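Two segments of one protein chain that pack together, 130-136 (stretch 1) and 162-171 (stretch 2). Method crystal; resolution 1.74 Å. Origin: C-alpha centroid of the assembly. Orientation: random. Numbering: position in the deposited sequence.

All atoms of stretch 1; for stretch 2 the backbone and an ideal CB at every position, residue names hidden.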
# COMPACT_ATOMS: atom_id res chain seq x y z
N PHE A 130 -8.18 7.29 -15.79
CA PHE A 130 -8.88 6.08 -16.18
C PHE A 130 -10.22 6.13 -15.46
O PHE A 130 -10.47 5.35 -14.53
CB PHE A 130 -8.08 4.81 -15.80
CG PHE A 130 -6.84 4.59 -16.63
CD1 PHE A 130 -6.93 4.14 -17.95
CD2 PHE A 130 -5.58 4.84 -16.09
CE1 PHE A 130 -5.76 3.94 -18.72
CE2 PHE A 130 -4.42 4.64 -16.84
CZ PHE A 130 -4.51 4.19 -18.15
N PHE A 131 -11.07 7.05 -15.88
CA PHE A 131 -12.25 7.42 -15.09
C PHE A 131 -13.24 6.28 -14.88
O PHE A 131 -13.66 6.02 -13.74
CB PHE A 131 -12.93 8.67 -15.69
CG PHE A 131 -12.11 9.92 -15.56
CD1 PHE A 131 -11.83 10.47 -14.31
CD2 PHE A 131 -11.62 10.57 -16.69
CE1 PHE A 131 -11.06 11.62 -14.18
CE2 PHE A 131 -10.86 11.73 -16.58
CZ PHE A 131 -10.58 12.26 -15.32
N LEU A 132 -13.59 5.58 -15.95
CA LEU A 132 -14.61 4.54 -15.84
C LEU A 132 -14.06 3.23 -15.25
O LEU A 132 -14.78 2.49 -14.58
CB LEU A 132 -15.35 4.33 -17.17
CG LEU A 132 -16.05 5.61 -17.69
CD1 LEU A 132 -16.62 5.41 -19.09
CD2 LEU A 132 -17.11 6.14 -16.72
N GLU A 133 -12.77 2.98 -15.46
CA GLU A 133 -12.09 1.86 -14.80
C GLU A 133 -12.09 2.06 -13.28
O GLU A 133 -12.30 1.10 -12.53
CB GLU A 133 -10.66 1.69 -15.31
CG GLU A 133 -10.57 1.22 -16.77
CD GLU A 133 -10.47 2.37 -17.77
OE1 GLU A 133 -10.91 3.50 -17.48
OE2 GLU A 133 -9.95 2.12 -18.88
N ALA A 134 -11.86 3.30 -12.85
CA ALA A 134 -11.87 3.64 -11.43
C ALA A 134 -13.22 3.37 -10.78
O ALA A 134 -13.29 2.91 -9.64
CB ALA A 134 -11.44 5.09 -11.21
N LYS A 135 -14.31 3.64 -11.51
CA LYS A 135 -15.66 3.36 -11.01
C LYS A 135 -15.87 1.86 -10.88
O LYS A 135 -16.35 1.39 -9.85
CB LYS A 135 -16.73 3.99 -11.93
CG LYS A 135 -18.16 3.59 -11.60
CD LYS A 135 -19.15 4.41 -12.42
CE LYS A 135 -20.58 3.99 -12.13
NZ LYS A 135 -21.51 5.13 -12.38
N VAL A 136 -15.47 1.11 -11.90
CA VAL A 136 -15.66 -0.34 -11.91
C VAL A 136 -14.90 -0.99 -10.74
O VAL A 136 -15.38 -1.95 -10.13
CB VAL A 136 -15.24 -0.96 -13.25
CG1 VAL A 136 -15.35 -2.49 -13.21
CG2 VAL A 136 -16.10 -0.41 -14.38
N UNK A 162 -18.22 13.58 -8.77
CA UNK A 162 -17.06 14.14 -9.45
C UNK A 162 -17.12 13.88 -10.94
O UNK A 162 -16.74 14.74 -11.74
CB UNK A 162 -15.77 13.56 -8.87
N UNK A 163 -17.63 12.70 -11.31
CA UNK A 163 -17.80 12.31 -12.71
C UNK A 163 -18.77 13.24 -13.44
O UNK A 163 -18.51 13.67 -14.57
CB UNK A 163 -18.30 10.87 -12.80
N UNK A 164 -19.88 13.57 -12.77
CA UNK A 164 -20.88 14.50 -13.32
C UNK A 164 -20.33 15.91 -13.52
O UNK A 164 -20.70 16.57 -14.50
CB UNK A 164 -22.10 14.56 -12.40
N UNK A 165 -19.46 16.35 -12.61
CA UNK A 165 -18.77 17.64 -12.72
C UNK A 165 -17.80 17.73 -13.90
O UNK A 165 -17.38 18.84 -14.29
CB UNK A 165 -18.01 17.92 -11.42
N UNK A 166 -17.43 16.58 -14.46
CA UNK A 166 -16.59 16.51 -15.66
C UNK A 166 -17.37 16.04 -16.90
O UNK A 166 -16.77 15.79 -17.96
CB UNK A 166 -15.41 15.57 -15.41
N UNK A 167 -18.69 15.91 -16.78
CA UNK A 167 -19.57 15.51 -17.89
C UNK A 167 -19.27 14.11 -18.45
O UNK A 167 -19.29 13.90 -19.67
CB UNK A 167 -19.46 16.53 -19.02
N UNK A 168 -19.01 13.15 -17.56
CA UNK A 168 -18.56 11.81 -17.98
C UNK A 168 -19.64 10.74 -17.82
O UNK A 168 -20.23 10.60 -16.75
CB UNK A 168 -17.32 11.40 -17.18
N UNK A 169 -19.89 10.01 -18.91
CA UNK A 169 -20.79 8.84 -18.93
C UNK A 169 -20.32 7.80 -19.95
O UNK A 169 -19.55 8.13 -20.86
CB UNK A 169 -22.22 9.27 -19.25
N UNK A 170 -20.77 6.56 -19.79
CA UNK A 170 -20.46 5.49 -20.75
C UNK A 170 -21.30 5.57 -22.03
O UNK A 170 -22.40 6.12 -22.03
CB UNK A 170 -20.67 4.13 -20.09
N UNK A 171 -20.75 5.02 -23.12
CA UNK A 171 -21.46 4.92 -24.40
C UNK A 171 -21.74 3.48 -24.81
O UNK A 171 -20.89 2.60 -24.65
CB UNK A 171 -20.65 5.61 -25.50

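Stretch 1 enters a helix at Phe 131 and presents Phe 131, Leu 132 and the long arm of Lys 135 to stretch 2, an almost wholly apolar offering. Position 162 lies on a helix with no atom of stretch 1 within 5.5 Å of its ideal CB, so stretch 1 sets little preference there; it is Arg 162.

Position 163 is also helical. Its CA-to-CB bond runs sideways, and the CB falls short of stretch 1, yet the gap beyond is lined by the CB of Phe 131 and the methylenes of Lys 135. A medium-sized or long apolar side chain, such as leucine or methionine, could fill it. The residue is Leu 163. Its two methyls diverge: CD1 lies 4.1 Å from Phe 131 CB, and CD2 4.3 Å from Lys 135 CD.

Positions 164 and 165 find nothing of stretch 1 near their CB atoms, and polar or charged residues suit both; they are Arg 164 and Glu 165.

At 166 the CB points toward stretch 1 but stays distant, with the Phe 131 ring ahead. A long, flexible or aromatic side chain could bridge the space. Met 166 does so: its SD lies 3.7 Å from Phe 131 CE1 and meets the ring obliquely, a sulfur-aromatic contact.

Position 167 has phi/psi of 61/42°, a left-handed conformation that favours glycine, asparagine or aspartate. It is Asn 167, out of reach of stretch 1.

Position 168 has extended backbone angles, and its CB points toward stretch 1, 5.3 Å from Leu 132 CD2 and 5.4 Å from Phe 131 CB. No polar partner is at hand, so valine, leucine, isoleucine or methionine would suit. The branching of Ile 168 serves both neighbours: CD1 sits over one face of the Phe 131 ring, 3.7 Å from Phe 131 CD2, in a CH-pi contact, while CG2 packs 3.9 Å from Leu 132 CD2.

At 169 the extended chain turns the CB away, leaving the choice broad, with beta-branched residues well suited to the backbone. It is Val 169; its carbonyl O, rather than its side chain, approaches Leu 132 CD1, at 4.4 Å.

The CB of 170 runs sideways, 4.4 Å from Leu 132 CD1, so an apolar residue or a long polar one with an aliphatic stem would fit. Glu 170, poorly ordered, places CG 3.3 Å from Leu 132 CD1. Position 171 is unconstrained by stretch 1; it is Asn 171.

Stretch 2, residues 162-171: RLREMNIVEN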
# COMPACT_ATOMS: atom_id res chain seq x y z
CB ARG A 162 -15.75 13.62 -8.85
CG ARG A 162 -15.54 14.04 -7.39
CD ARG A 162 -14.09 13.86 -6.93
NE ARG A 162 -13.66 12.46 -6.90
CZ ARG A 162 -13.94 11.60 -5.92
NH1 ARG A 162 -14.67 11.97 -4.88
NH2 ARG A 162 -13.48 10.35 -5.99
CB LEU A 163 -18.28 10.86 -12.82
CG LEU A 163 -17.34 9.76 -13.35
CD1 LEU A 163 -15.85 10.07 -13.17
CD2 LEU A 163 -17.69 8.40 -12.76
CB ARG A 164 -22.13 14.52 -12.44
CG ARG A 164 -23.07 13.35 -12.69
CD ARG A 164 -24.42 13.57 -12.04
NE ARG A 164 -24.41 13.21 -10.62
CZ ARG A 164 -24.68 12.00 -10.15
NH1 ARG A 164 -24.99 11.01 -10.98
NH2 ARG A 164 -24.64 11.77 -8.85
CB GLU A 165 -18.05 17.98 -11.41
CG GLU A 165 -18.99 18.34 -10.26
CD GLU A 165 -18.27 18.58 -8.94
OE1 GLU A 165 -17.62 17.64 -8.43
OE2 GLU A 165 -18.37 19.71 -8.41
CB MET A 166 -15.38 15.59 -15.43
CG MET A 166 -14.53 15.87 -14.20
SD MET A 166 -13.12 14.73 -14.07
CE MET A 166 -12.81 14.76 -12.31
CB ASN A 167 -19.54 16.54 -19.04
CG ASN A 167 -19.84 17.96 -18.59
OD1 ASN A 167 -20.91 18.24 -18.04
ND2 ASN A 167 -18.91 18.88 -18.86
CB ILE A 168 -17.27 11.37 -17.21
CG1 ILE A 168 -16.12 12.34 -17.51
CG2 ILE A 168 -16.88 9.93 -17.57
CD1 ILE A 168 -14.93 12.18 -16.60
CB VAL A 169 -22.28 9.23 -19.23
CG1 VAL A 169 -23.05 9.50 -17.95
CG2 VAL A 169 -22.37 10.40 -20.22
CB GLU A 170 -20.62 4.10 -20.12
CG GLU A 170 -19.33 3.51 -19.56
CD GLU A 170 -19.09 2.07 -20.00
OE1 GLU A 170 -19.98 1.21 -19.81
OE2 GLU A 170 -17.99 1.79 -20.53
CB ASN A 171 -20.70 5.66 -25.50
CG ASN A 171 -21.26 7.05 -25.78
OD1 ASN A 171 -22.47 7.26 -25.80
ND2 ASN A 171 -20.37 8.01 -26.01
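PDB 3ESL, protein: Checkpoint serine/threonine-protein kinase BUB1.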